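Local structure of glycerol-3-phosphate dehydrogenase [NAD(+)] (Dunaliella salina, 6IUY) at residues C515-A518 with D519-S523; D545-F549 with E550-K554; E555-G559 with Q560-G564; T588-N591 with R592-G596. The protein probably interconverts sn-glycerol 3-phosphate and dihydroxyacetone phosphate with NAD(+), and through its unusual di-domain structure enables direct conversion of dihydroxyacetone phosphate to glycerol. One frame throughout, in Å; residues are numbered along the deposited sequence.

Contact 1 (C515-A518 with D519-S523); sequences CGVA and DLIAS
Ile-521 lays its longer branch along the carbonyl of Val-517, one helical turn back. Its CB stands 3.5 Å from Val-517 O, and CG1 dips closer, to 3.1 Å from the same oxygen. The branch then ends at CD1, 3.6 Å from Val-517 CG1, so that the two apolar side chains cross at a slant. Setting CG1 opposite the carbonyl carbon of Ile-521 (chi1 -69°) and keeping the branch extended sends it back onto the preceding turn, where Val-517 offers the methyl that lies opposite its own backbone N.

Beneath this pair the helix is held by its backbone. Ile-521 N gives its proton to Val-517 O at 3.2 Å and only weakly to Ala-518 O. Ala-522 N donates to Ala-518 O almost straight, at 3.1 Å and 171°, while Leu-520 N bonds to Gly-516 O beside the wider turn at the helix start.

Asp-519 turns to other business: OD2 makes a salt bridge with Lys-380, and OD1 a long, weak ion pair with Lys-464, both lysines of the dihydroxyacetone phosphate site. Val-517 packs on Leu-492 of the second subunit and Ile-521 on Tyr-525 of that subunit. Helix 514-526 thus serves two places at once, with Val-517 and Ile-521 in the homodimer interface and Asp-519 and Ser-523 beside the bound dihydroxyacetone phosphate.

Contact 2 (D545-F549 with E550-K554); sequences DQVTF and EKLEK
The ring of Phe-549, whose CB points away from residues 550-554, stacks on the indole of Trp-536 in helix 528-541, and Val-532 and Ala-533 of that helix touch it too. Its carbonyl joins the helix: Phe-549 O accepts from Glu-553 N at 2.8 Å, in the first turn of helix 549-556.

Thr-548 is the N-cap of this helix. OG1 sits between its backbone N and carbonyl carbon (chi1 57°), which swings the hydroxyl oxygen under the helix start to receive Lys-551 N at 3.2 Å, with a nearly straight N-H (164°). The lysine chain leaves obliquely past the cap, its CG 3.3 Å from Thr-548 OG1. A valine in place of this threonine would probably leave Lys-551 N without its capping acceptor and fray the first turn.

Thr-548 O takes the next amide, Leu-552 N, at 3.1 Å. Around the cap, Val-547 and Leu-552 form a hydrophobic staple, their side chains crossing at about a right angle, and Leu-552 also rests on Val-532 and Trp-536. Val-547 CG2 nestles against the fork of the leucine, 3.7 Å from Leu-552 CG and 3.8 Å from each of its methyls, CD1 and CD2.

Contact 3 (E555-G559 with Q560-G564); sequences EMLNG and QKLQG. With NAD (nicotinamide-adenine-dinucleotide), chain C.
Leu-557 and Leu-562 slant across each other, CD1 of Leu-557 lying 4.1 Å from CB of Leu-562. Between them the chain reverses in a type I' beta turn, Leu-557 to Gln-560, closed by Gln-560 N on Leu-557 O at 3.0 Å. The donor stands well above the carbonyl plane. Gly-559 has a positive phi at which a CB would jam against the preceding carbonyl, so the turn calls for glycine there.

Gln-560 runs out extended from the turn, sending its CG to 3.3 Å from O1A of the NAD pyrophosphate. Beyond it, the amide is held at both ends: OE1 accepts from Arg-528, and NE2 gives a proton to water 1, 3.1 Å away, which itself bonds to Asn-558 O. Lys-561 behaves differently. Its backbone N points straight at NAD O2A (2.9 Å, 176°), while the side chain bends at chi2 (-61°) and brings CE to 3.6 Å from Gly-559 O, beside the adenosine part. Farther along, Gln-563 is bent too, and its OE1 receives the ribose hydroxyl O3D of NAD at 3.0 Å, as well as His-353; NE2 is engaged by Gln-354 and by Leu-562 O, which fixes the flip of the amide. The loop therefore follows the dinucleotide from adenosine to nicotinamide ribose.

In the fold it joins the end of helix 549-556 to the start of helix 564-577. Leu-557 and Leu-562 rest on helix 528-541, while Lys-561 and Gln-563 pack on Pro-352, just past strand 346-349 of the nucleotide-binding sheet.

Contact 4 (T588-N591 with R592-G596); sequences TTIN and RIIHG
Asn-591 ND2 and His-595 NE2, one turn apart, both bond to OD1 of Asp-569, so one carboxylate oxygen of helix 564-577 is gripped twice; ND2 also bonds to Ser-568 OG. Asn-591 stands in the last turn of helix 585-594 and His-595 just past its end, where the chain leaves in a Schellman motif: Gly-596 has a positive phi, and its N returns to Ile-593 O at 3.1 Å.

The amide and the imidazole approach obliquely, their planes 56° apart. Asn-591 CG lies in the ring plane at the edge, with OD1 3.3 Å from His-595 CD2. Ile-594 CG2 covers one face of the ring, 3.8 Å above its centre. Asn-591 puts CG opposite its backbone N (chi1 -162°), and this sends the amide forward along the helix to the histidine. A leucine here would probably leave Asp-569 and Ser-568 without the amide proton donor, and the imidazole freer to turn. Underneath, Asn-591 O accepts His-595 N at 2.9 Å.

On another side, Arg-592 lies alongside Thr-588, pointing the same way, its CG 4.1 Å from Thr-588 CG2. The guanidinium reaches past the helix end: NH1 makes a salt bridge with Glu-597, just after Gly-596, and NH2 bonds to the carbonyls of Ala-609, on helix 606-609, and Met-612, farther toward the C terminus. Thr-589 OG1 is buried without a polar partner, with Ile-593 CD1 for a neighbour at 4.0 Å. Ile-590 and Ile-594 cross at an angle, Ile-590 CG2 meeting Ile-594 CD1 at 3.8 Å.

How the contacts relate
From the N terminus, the four contacts come strictly in series; each is local, and none encloses another. Contact 1 comes first, within helix 514-526, and touches none of the others. Helix 528-541 follows, and contact 2 then starts helix 549-556, whose far end contact 3 turns back. These two meet directly: Glu-553 OE2 lies 2.6 Å from Leu-562 N, a probable hydrogen bond, and Phe-549 packs on Leu-562. Contact 4 ends helix 585-594 and reaches back to contact 2, Ile-594 CG1 being 3.8 Å from Phe-549 CE2. Phe-549, at the start of its own helix, thus touches both the loop of contact 3 and the end of helix 585-594, all in the C-terminal dehydrogenase region, while contacts 1 and 3 serve substrate and NAD.

Contact 1 (C515-A518 with D519-S523)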
loop_
_atom_site.group_PDB
_atom_site.type_symbol
_atom_site.label_atom_id
_atom_site.label_comp_id
_atom_site.label_asym_id
_atom_site.label_seq_id
_atom_site.Cartn_x
_atom_site.Cartn_y
_atom_site.Cartn_z
ATOM N N CYS A 515 -6.912 1.312 -6.512
ATOM C CA CYS A 515 -6.573 0.446 -7.645
ATOM C C CYS A 515 -5.680 -0.731 -7.255
ATOM O O CYS A 515 -5.570 -1.699 -8.008
ATOM C CB CYS A 515 -5.864 1.250 -8.741
ATOM S SG CYS A 515 -4.424 2.202 -8.104
ATOM N N GLY A 516 -5.032 -0.642 -6.094
ATOM C CA GLY A 516 -4.084 -1.658 -5.666
ATOM C C GLY A 516 -4.673 -2.644 -4.668
ATOM O O GLY A 516 -5.358 -3.589 -5.056
ATOM N N VAL A 517 -4.411 -2.433 -3.378
ATOM C CA VAL A 517 -4.869 -3.382 -2.372
ATOM C C VAL A 517 -6.392 -3.460 -2.292
ATOM O O VAL A 517 -6.943 -4.534 -2.084
ATOM C CB VAL A 517 -4.318 -3.042 -0.965
ATOM C CG1 VAL A 517 -4.739 -4.103 0.014
ATOM C CG2 VAL A 517 -2.818 -2.992 -0.995
ATOM N N ALA A 518 -7.089 -2.339 -2.449
ATOM C CA ALA A 518 -8.541 -2.392 -2.366
ATOM C C ALA A 518 -9.128 -3.348 -3.432
ATOM O O ALA A 518 -9.902 -4.255 -3.120
ATOM C CB ALA A 518 -9.133 -0.992 -2.505
ATOM N N ASP A 519 -8.733 -3.166 -4.682
ATOM C CA ASP A 519 -9.261 -3.979 -5.786
ATOM C C ASP A 519 -8.943 -5.464 -5.590
ATOM O O ASP A 519 -9.782 -6.328 -5.832
ATOM C CB ASP A 519 -8.686 -3.488 -7.125
ATOM C CG ASP A 519 -9.461 -4.015 -8.337
ATOM O OD1 ASP A 519 -10.490 -4.713 -8.142
ATOM O OD2 ASP A 519 -9.043 -3.718 -9.491
ATOM N N LEU A 520 -7.712 -5.752 -5.180
ATOM C CA LEU A 520 -7.261 -7.133 -5.035
ATOM C C LEU A 520 -8.116 -7.891 -4.009
ATOM O O LEU A 520 -8.427 -9.086 -4.172
ATOM C CB LEU A 520 -5.783 -7.147 -4.638
ATOM C CG LEU A 520 -5.153 -8.466 -4.223
ATOM C CD1 LEU A 520 -5.003 -9.382 -5.420
ATOM C CD2 LEU A 520 -3.815 -8.213 -3.575
ATOM N N ILE A 521 -8.526 -7.169 -2.974
ATOM C CA ILE A 521 -9.292 -7.729 -1.867
ATOM C C ILE A 521 -10.743 -7.995 -2.275
ATOM O O ILE A 521 -11.236 -9.128 -2.163
ATOM C CB ILE A 521 -9.256 -6.776 -0.652
ATOM C CG1 ILE A 521 -7.843 -6.739 -0.061
ATOM C CG2 ILE A 521 -10.271 -7.197 0.416
ATOM C CD1 ILE A 521 -7.699 -5.803 1.163
ATOM N N ALA A 522 -11.416 -6.949 -2.754
ATOM C CA ALA A 522 -12.793 -7.069 -3.241
ATOM C C ALA A 522 -12.907 -8.162 -4.275
ATOM O O ALA A 522 -13.853 -8.943 -4.247
ATOM C CB ALA A 522 -13.289 -5.736 -3.820
ATOM N N SER A 523 -11.947 -8.237 -5.188
ATOM C CA SER A 523 -12.018 -9.250 -6.242
ATOM C C SER A 523 -11.671 -10.642 -5.759
ATOM O O SER A 523 -12.122 -11.646 -6.344
ATOM C CB SER A 523 -11.102 -8.862 -7.400
ATOM O OG SER A 523 -11.443 -7.550 -7.813
#

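Contact 2 (D545-F549 with E550-K554)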
loop_
_atom_site.group_PDB
_atom_site.type_symbol
_atom_site.label_atom_id
_atom_site.label_comp_id
_atom_site.label_asym_id
_atom_site.label_seq_id
_atom_site.Cartn_x
_atom_site.Cartn_y
_atom_site.Cartn_z
ATOM N N ASP A 545 -11.640 -34.238 -14.083
ATOM C CA ASP A 545 -10.428 -33.735 -14.714
ATOM C C ASP A 545 -10.697 -33.062 -16.068
ATOM O O ASP A 545 -9.784 -32.517 -16.693
ATOM C CB ASP A 545 -9.428 -34.868 -14.895
ATOM C CG ASP A 545 -9.856 -35.847 -15.968
ATOM O OD1 ASP A 545 -8.960 -36.387 -16.653
ATOM O OD2 ASP A 545 -11.085 -36.065 -16.130
ATOM N N GLN A 546 -11.947 -33.093 -16.512
ATOM C CA GLN A 546 -12.310 -32.502 -17.795
ATOM C C GLN A 546 -12.860 -31.066 -17.713
ATOM O O GLN A 546 -12.818 -30.336 -18.696
ATOM C CB GLN A 546 -13.328 -33.401 -18.492
ATOM C CG GLN A 546 -12.776 -34.773 -18.866
ATOM C CD GLN A 546 -13.871 -35.801 -19.038
ATOM O OE1 GLN A 546 -14.980 -35.641 -18.520
ATOM N NE2 GLN A 546 -13.569 -36.871 -19.768
ATOM N N VAL A 547 -13.374 -30.653 -16.560
ATOM C CA VAL A 547 -13.943 -29.316 -16.445
ATOM C C VAL A 547 -12.902 -28.234 -16.772
ATOM O O VAL A 547 -11.715 -28.369 -16.456
ATOM C CB VAL A 547 -14.527 -29.064 -15.046
ATOM C CG1 VAL A 547 -13.415 -28.879 -14.028
ATOM C CG2 VAL A 547 -15.436 -27.848 -15.074
ATOM N N THR A 548 -13.348 -27.180 -17.454
ATOM C CA THR A 548 -12.454 -26.103 -17.850
ATOM C C THR A 548 -13.047 -24.770 -17.431
ATOM O O THR A 548 -14.252 -24.674 -17.195
ATOM C CB THR A 548 -12.221 -26.084 -19.374
ATOM O OG1 THR A 548 -13.481 -25.970 -20.037
ATOM C CG2 THR A 548 -11.533 -27.362 -19.846
ATOM N N PHE A 549 -12.214 -23.737 -17.371
ATOM C CA PHE A 549 -12.711 -22.395 -17.077
ATOM C C PHE A 549 -13.647 -21.893 -18.178
ATOM O O PHE A 549 -14.638 -21.190 -17.920
ATOM C CB PHE A 549 -11.543 -21.433 -16.884
ATOM C CG PHE A 549 -10.886 -21.551 -15.530
ATOM C CD1 PHE A 549 -11.396 -20.858 -14.440
ATOM C CD2 PHE A 549 -9.773 -22.362 -15.351
ATOM C CE1 PHE A 549 -10.811 -20.967 -13.195
ATOM C CE2 PHE A 549 -9.174 -22.471 -14.098
ATOM C CZ PHE A 549 -9.698 -21.770 -13.023
ATOM N N GLU A 550 -13.360 -22.281 -19.410
ATOM C CA GLU A 550 -14.217 -21.853 -20.498
ATOM C C GLU A 550 -15.622 -22.416 -20.341
ATOM O O GLU A 550 -16.603 -21.686 -20.472
ATOM C CB GLU A 550 -13.635 -22.269 -21.839
ATOM C CG GLU A 550 -14.382 -21.633 -22.988
ATOM C CD GLU A 550 -13.716 -21.882 -24.327
ATOM O OE1 GLU A 550 -12.816 -22.759 -24.397
ATOM O OE2 GLU A 550 -14.097 -21.194 -25.302
ATOM N N LYS A 551 -15.732 -23.711 -20.046
ATOM C CA LYS A 551 -17.044 -24.309 -19.817
ATOM C C LYS A 551 -17.795 -23.651 -18.657
ATOM O O LYS A 551 -18.986 -23.359 -18.774
ATOM C CB LYS A 551 -16.921 -25.810 -19.540
ATOM C CG LYS A 551 -16.581 -26.686 -20.754
ATOM C CD LYS A 551 -16.403 -28.151 -20.313
ATOM C CE LYS A 551 -15.980 -29.068 -21.450
ATOM N NZ LYS A 551 -15.898 -30.497 -20.994
ATOM N N LEU A 552 -17.109 -23.429 -17.536
ATOM C CA LEU A 552 -17.743 -22.838 -16.354
ATOM C C LEU A 552 -18.168 -21.406 -16.599
ATOM O O LEU A 552 -19.197 -20.948 -16.077
ATOM C CB LEU A 552 -16.785 -22.905 -15.139
ATOM C CG LEU A 552 -16.491 -24.326 -14.653
ATOM C CD1 LEU A 552 -15.362 -24.362 -13.584
ATOM C CD2 LEU A 552 -17.775 -24.973 -14.117
ATOM N N GLU A 553 -17.376 -20.680 -17.381
ATOM C CA GLU A 553 -17.734 -19.300 -17.724
ATOM C C GLU A 553 -19.112 -19.286 -18.394
ATOM O O GLU A 553 -19.992 -18.479 -18.053
ATOM C CB GLU A 553 -16.663 -18.669 -18.631
ATOM C CG GLU A 553 -17.037 -17.274 -19.173
ATOM C CD GLU A 553 -16.076 -16.777 -20.240
ATOM O OE1 GLU A 553 -16.007 -17.379 -21.340
ATOM O OE2 GLU A 553 -15.383 -15.766 -19.989
ATOM N N LYS A 554 -19.313 -20.229 -19.307
ATOM C CA LYS A 554 -20.561 -20.354 -20.041
ATOM C C LYS A 554 -21.683 -20.733 -19.078
ATOM O O LYS A 554 -22.785 -20.152 -19.079
ATOM C CB LYS A 554 -20.391 -21.399 -21.158
ATOM C CG LYS A 554 -21.501 -21.439 -22.200
ATOM C CD LYS A 554 -20.921 -21.663 -23.599
ATOM C CE LYS A 554 -20.255 -20.381 -24.118
ATOM N NZ LYS A 554 -19.629 -20.494 -25.471
#

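Contact 3 (E555-G559 with Q560-G564)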
loop_
_atom_site.group_PDB
_atom_site.type_symbol
_atom_site.label_atom_id
_atom_site.label_comp_id
_atom_site.label_asym_id
_atom_site.label_seq_id
_atom_site.Cartn_x
_atom_site.Cartn_y
_atom_site.Cartn_z
ATOM N N GLU A 555 -21.372 -21.674 -18.201
ATOM C CA GLU A 555 -22.356 -22.210 -17.265
ATOM C C GLU A 555 -22.712 -21.248 -16.124
ATOM O O GLU A 555 -23.853 -21.243 -15.655
ATOM C CB GLU A 555 -21.820 -23.535 -16.693
ATOM C CG GLU A 555 -22.689 -24.266 -15.658
ATOM C CD GLU A 555 -21.949 -25.494 -15.067
ATOM O OE1 GLU A 555 -21.048 -26.041 -15.746
ATOM O OE2 GLU A 555 -22.235 -25.890 -13.914
ATOM N N MET A 556 -21.748 -20.440 -15.669
ATOM C CA MET A 556 -21.945 -19.633 -14.445
ATOM C C MET A 556 -22.149 -18.123 -14.643
ATOM O O MET A 556 -22.819 -17.480 -13.837
ATOM C CB MET A 556 -20.742 -19.832 -13.507
ATOM C CG MET A 556 -20.555 -21.285 -12.985
ATOM S SD MET A 556 -19.005 -21.504 -12.107
ATOM C CE MET A 556 -19.317 -20.427 -10.703
ATOM N N LEU A 557 -21.555 -17.535 -15.679
ATOM C CA LEU A 557 -21.502 -16.075 -15.732
ATOM C C LEU A 557 -22.510 -15.413 -16.694
ATOM O O LEU A 557 -22.513 -14.189 -16.857
ATOM C CB LEU A 557 -20.083 -15.627 -16.078
ATOM C CG LEU A 557 -18.953 -16.127 -15.155
ATOM C CD1 LEU A 557 -17.621 -15.537 -15.572
ATOM C CD2 LEU A 557 -19.232 -15.775 -13.717
ATOM N N ASN A 558 -23.377 -16.208 -17.309
ATOM C CA ASN A 558 -24.517 -15.649 -18.009
ATOM C C ASN A 558 -24.139 -14.624 -19.063
ATOM O O ASN A 558 -24.697 -13.517 -19.083
ATOM C CB ASN A 558 -25.454 -14.999 -17.009
ATOM C CG ASN A 558 -26.092 -16.009 -16.056
ATOM O OD1 ASN A 558 -27.074 -16.671 -16.406
ATOM N ND2 ASN A 558 -25.564 -16.098 -14.829
ATOM N N GLY A 559 -23.161 -14.967 -19.895
ATOM C CA GLY A 559 -22.726 -14.062 -20.953
ATOM C C GLY A 559 -21.527 -13.196 -20.598
ATOM O O GLY A 559 -20.786 -12.798 -21.492
ATOM N N GLN A 560 -21.325 -12.918 -19.302
ATOM C CA GLN A 560 -20.201 -12.076 -18.875
ATOM C C GLN A 560 -18.891 -12.826 -19.053
ATOM O O GLN A 560 -18.886 -14.056 -19.204
ATOM C CB GLN A 560 -20.371 -11.603 -17.430
ATOM C CG GLN A 560 -21.680 -10.839 -17.179
ATOM C CD GLN A 560 -21.866 -10.435 -15.735
ATOM O OE1 GLN A 560 -20.894 -10.254 -14.982
ATOM N NE2 GLN A 560 -23.119 -10.294 -15.329
ATOM N N LYS A 561 -17.789 -12.074 -19.058
ATOM C CA LYS A 561 -16.491 -12.619 -19.450
ATOM C C LYS A 561 -15.498 -12.734 -18.284
ATOM O O LYS A 561 -15.233 -11.768 -17.552
ATOM C CB LYS A 561 -15.883 -11.753 -20.574
ATOM C CG LYS A 561 -16.758 -11.688 -21.842
ATOM C CD LYS A 561 -16.945 -13.082 -22.432
ATOM C CE LYS A 561 -17.883 -13.098 -23.645
ATOM N NZ LYS A 561 -18.059 -14.503 -24.182
ATOM N N LEU A 562 -14.962 -13.935 -18.134
ATOM C CA LEU A 562 -13.920 -14.250 -17.174
ATOM C C LEU A 562 -12.606 -13.632 -17.649
ATOM O O LEU A 562 -12.217 -13.825 -18.806
ATOM C CB LEU A 562 -13.788 -15.774 -17.042
ATOM C CG LEU A 562 -12.890 -16.344 -15.943
ATOM C CD1 LEU A 562 -13.480 -16.051 -14.557
ATOM C CD2 LEU A 562 -12.693 -17.830 -16.159
ATOM N N GLN A 563 -11.908 -12.897 -16.787
ATOM C CA GLN A 563 -10.721 -12.192 -17.265
ATOM C C GLN A 563 -9.399 -12.700 -16.672
ATOM O O GLN A 563 -8.341 -12.509 -17.277
ATOM C CB GLN A 563 -10.867 -10.699 -16.993
ATOM C CG GLN A 563 -12.069 -10.060 -17.653
ATOM C CD GLN A 563 -11.854 -9.781 -19.156
ATOM O OE1 GLN A 563 -11.482 -8.667 -19.542
ATOM N NE2 GLN A 563 -12.105 -10.788 -19.996
ATOM N N GLY A 564 -9.451 -13.350 -15.505
ATOM C CA GLY A 564 -8.230 -13.788 -14.816
ATOM C C GLY A 564 -7.382 -14.901 -15.446
ATOM O O GLY A 564 -6.141 -14.910 -15.357
HETATM P PA NAD C . -18.981 -8.422 -19.192
HETATM O O1A NAD C . -20.300 -8.173 -18.587
HETATM O O2A NAD C . -18.061 -9.298 -18.353
HETATM O O5B NAD C . -19.140 -9.165 -20.633
HETATM C C5B NAD C . -20.355 -9.031 -21.385
HETATM C C4B NAD C . -20.075 -8.263 -22.702
HETATM O O4B NAD C . -19.324 -8.989 -23.485
HETATM C C3B NAD C . -21.384 -8.087 -23.476
HETATM O O3B NAD C . -21.874 -6.828 -23.397
HETATM C C2B NAD C . -21.012 -8.421 -24.933
HETATM O O2B NAD C . -21.586 -7.365 -25.823
HETATM C C1B NAD C . -19.723 -8.428 -24.931
HETATM N N9A NAD C . -19.259 -9.275 -25.946
HETATM C C8A NAD C . -19.479 -10.600 -26.113
HETATM N N7A NAD C . -18.828 -10.979 -27.236
HETATM C C5A NAD C . -18.223 -9.889 -27.779
HETATM C C6A NAD C . -17.458 -9.708 -28.917
HETATM N N6A NAD C . -17.101 -10.704 -29.868
HETATM N N1A NAD C . -16.962 -8.498 -29.207
HETATM C C2A NAD C . -17.230 -7.447 -28.380
HETATM N N3A NAD C . -17.989 -7.616 -27.273
HETATM C C4A NAD C . -18.482 -8.839 -26.978
HETATM O O3 NAD C . -18.283 -6.997 -19.439
HETATM P PN NAD C . -17.947 -5.877 -18.341
HETATM O O1N NAD C . -18.545 -6.237 -16.993
HETATM O O2N NAD C . -18.468 -4.526 -18.775
HETATM O O5D NAD C . -16.380 -5.871 -18.159
HETATM C C5D NAD C . -15.523 -5.395 -19.180
HETATM C C4D NAD C . -14.228 -4.922 -18.504
HETATM O O4D NAD C . -14.501 -4.310 -17.366
HETATM C C3D NAD C . -13.399 -6.137 -18.141
HETATM O O3D NAD C . -12.129 -5.927 -18.530
HETATM C C2D NAD C . -13.486 -6.238 -16.592
HETATM O O2D NAD C . -12.259 -6.933 -16.122
HETATM C C1D NAD C . -13.590 -4.996 -16.212
HETATM N N1N NAD C . -14.251 -4.786 -14.939
HETATM C C2N NAD C . -15.397 -5.464 -14.579
HETATM C C3N NAD C . -15.997 -5.223 -13.344
HETATM C C7N NAD C . -17.263 -6.023 -12.968
HETATM O O7N NAD C . -17.650 -6.055 -11.816
HETATM N N7N NAD C . -17.979 -6.712 -14.013
HETATM C C4N NAD C . -15.467 -4.305 -12.464
HETATM C C5N NAD C . -14.335 -3.598 -12.831
HETATM C C6N NAD C . -13.746 -3.843 -14.072
HETATM O O HOH W 1 -25.316 -11.424 -17.254
HETATM O O HOH W 2 -20.364 -16.086 -19.840
#

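Contact 4 (T588-N591 with R592-G596)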
loop_
_atom_site.group_PDB
_atom_site.type_symbol
_atom_site.label_atom_id
_atom_site.label_comp_id
_atom_site.label_asym_id
_atom_site.label_seq_id
_atom_site.Cartn_x
_atom_site.Cartn_y
_atom_site.Cartn_z
ATOM N N THR A 588 3.264 -18.209 -11.422
ATOM C CA THR A 588 3.616 -19.382 -12.191
ATOM C C THR A 588 2.875 -20.626 -11.732
ATOM O O THR A 588 2.414 -21.415 -12.571
ATOM C CB THR A 588 5.122 -19.650 -12.137
ATOM O OG1 THR A 588 5.802 -18.641 -12.884
ATOM C CG2 THR A 588 5.449 -21.022 -12.747
ATOM N N THR A 589 2.743 -20.831 -10.420
ATOM C CA THR A 589 2.062 -22.057 -10.012
ATOM C C THR A 589 0.558 -21.940 -10.248
ATOM O O THR A 589 -0.096 -22.943 -10.499
ATOM C CB THR A 589 2.359 -22.470 -8.544
ATOM O OG1 THR A 589 1.234 -22.204 -7.706
ATOM C CG2 THR A 589 3.584 -21.794 -8.003
ATOM N N ILE A 590 0.007 -20.728 -10.228
ATOM C CA ILE A 590 -1.398 -20.553 -10.625
ATOM C C ILE A 590 -1.653 -20.975 -12.084
ATOM O O ILE A 590 -2.676 -21.599 -12.386
ATOM C CB ILE A 590 -1.859 -19.093 -10.450
ATOM C CG1 ILE A 590 -1.951 -18.725 -8.968
ATOM C CG2 ILE A 590 -3.194 -18.879 -11.149
ATOM C CD1 ILE A 590 -2.274 -17.250 -8.709
ATOM N N ASN A 591 -0.728 -20.630 -12.982
ATOM C CA ASN A 591 -0.857 -20.979 -14.400
ATOM C C ASN A 591 -0.642 -22.471 -14.627
ATOM O O ASN A 591 -1.361 -23.116 -15.388
ATOM C CB ASN A 591 0.131 -20.170 -15.254
ATOM C CG ASN A 591 -0.245 -20.161 -16.737
ATOM O OD1 ASN A 591 0.305 -20.933 -17.535
ATOM N ND2 ASN A 591 -1.196 -19.295 -17.109
ATOM N N ARG A 592 0.355 -23.015 -13.944
ATOM C CA ARG A 592 0.612 -24.436 -13.973
ATOM C C ARG A 592 -0.568 -25.248 -13.422
ATOM O O ARG A 592 -0.797 -26.383 -13.854
ATOM C CB ARG A 592 1.889 -24.730 -13.198
ATOM C CG ARG A 592 3.130 -24.179 -13.879
ATOM C CD ARG A 592 4.061 -25.325 -14.225
ATOM N NE ARG A 592 4.907 -25.674 -13.093
ATOM C CZ ARG A 592 5.565 -26.822 -12.946
ATOM N NH1 ARG A 592 5.475 -27.789 -13.852
ATOM N NH2 ARG A 592 6.309 -27.000 -11.861
ATOM N N ILE A 593 -1.319 -24.666 -12.486
ATOM C CA ILE A 593 -2.522 -25.314 -11.922
ATOM C C ILE A 593 -3.695 -25.253 -12.890
ATOM O O ILE A 593 -4.346 -26.260 -13.163
ATOM C CB ILE A 593 -2.940 -24.663 -10.579
ATOM C CG1 ILE A 593 -1.912 -24.999 -9.498
ATOM C CG2 ILE A 593 -4.348 -25.119 -10.150
ATOM C CD1 ILE A 593 -2.124 -24.272 -8.237
ATOM N N ILE A 594 -3.977 -24.053 -13.388
ATOM C CA ILE A 594 -4.936 -23.900 -14.474
ATOM C C ILE A 594 -4.701 -24.920 -15.585
ATOM O O ILE A 594 -5.641 -25.532 -16.079
ATOM C CB ILE A 594 -4.863 -22.515 -15.093
ATOM C CG1 ILE A 594 -5.459 -21.477 -14.135
ATOM C CG2 ILE A 594 -5.581 -22.513 -16.456
ATOM C CD1 ILE A 594 -4.866 -20.106 -14.325
ATOM N N HIS A 595 -3.447 -25.102 -15.981
ATOM C CA HIS A 595 -3.173 -25.955 -17.132
ATOM C C HIS A 595 -2.820 -27.392 -16.761
ATOM O O HIS A 595 -2.513 -28.195 -17.629
ATOM C CB HIS A 595 -2.086 -25.316 -17.989
ATOM C CG HIS A 595 -2.565 -24.090 -18.694
ATOM N ND1 HIS A 595 -3.541 -24.134 -19.670
ATOM C CD2 HIS A 595 -2.259 -22.779 -18.531
ATOM C CE1 HIS A 595 -3.798 -22.910 -20.090
ATOM N NE2 HIS A 595 -3.031 -22.066 -19.417
ATOM N N GLY A 596 -2.902 -27.712 -15.474
ATOM C CA GLY A 596 -2.911 -29.095 -15.035
ATOM C C GLY A 596 -1.547 -29.733 -14.872
ATOM O O GLY A 596 -1.425 -30.954 -14.911
#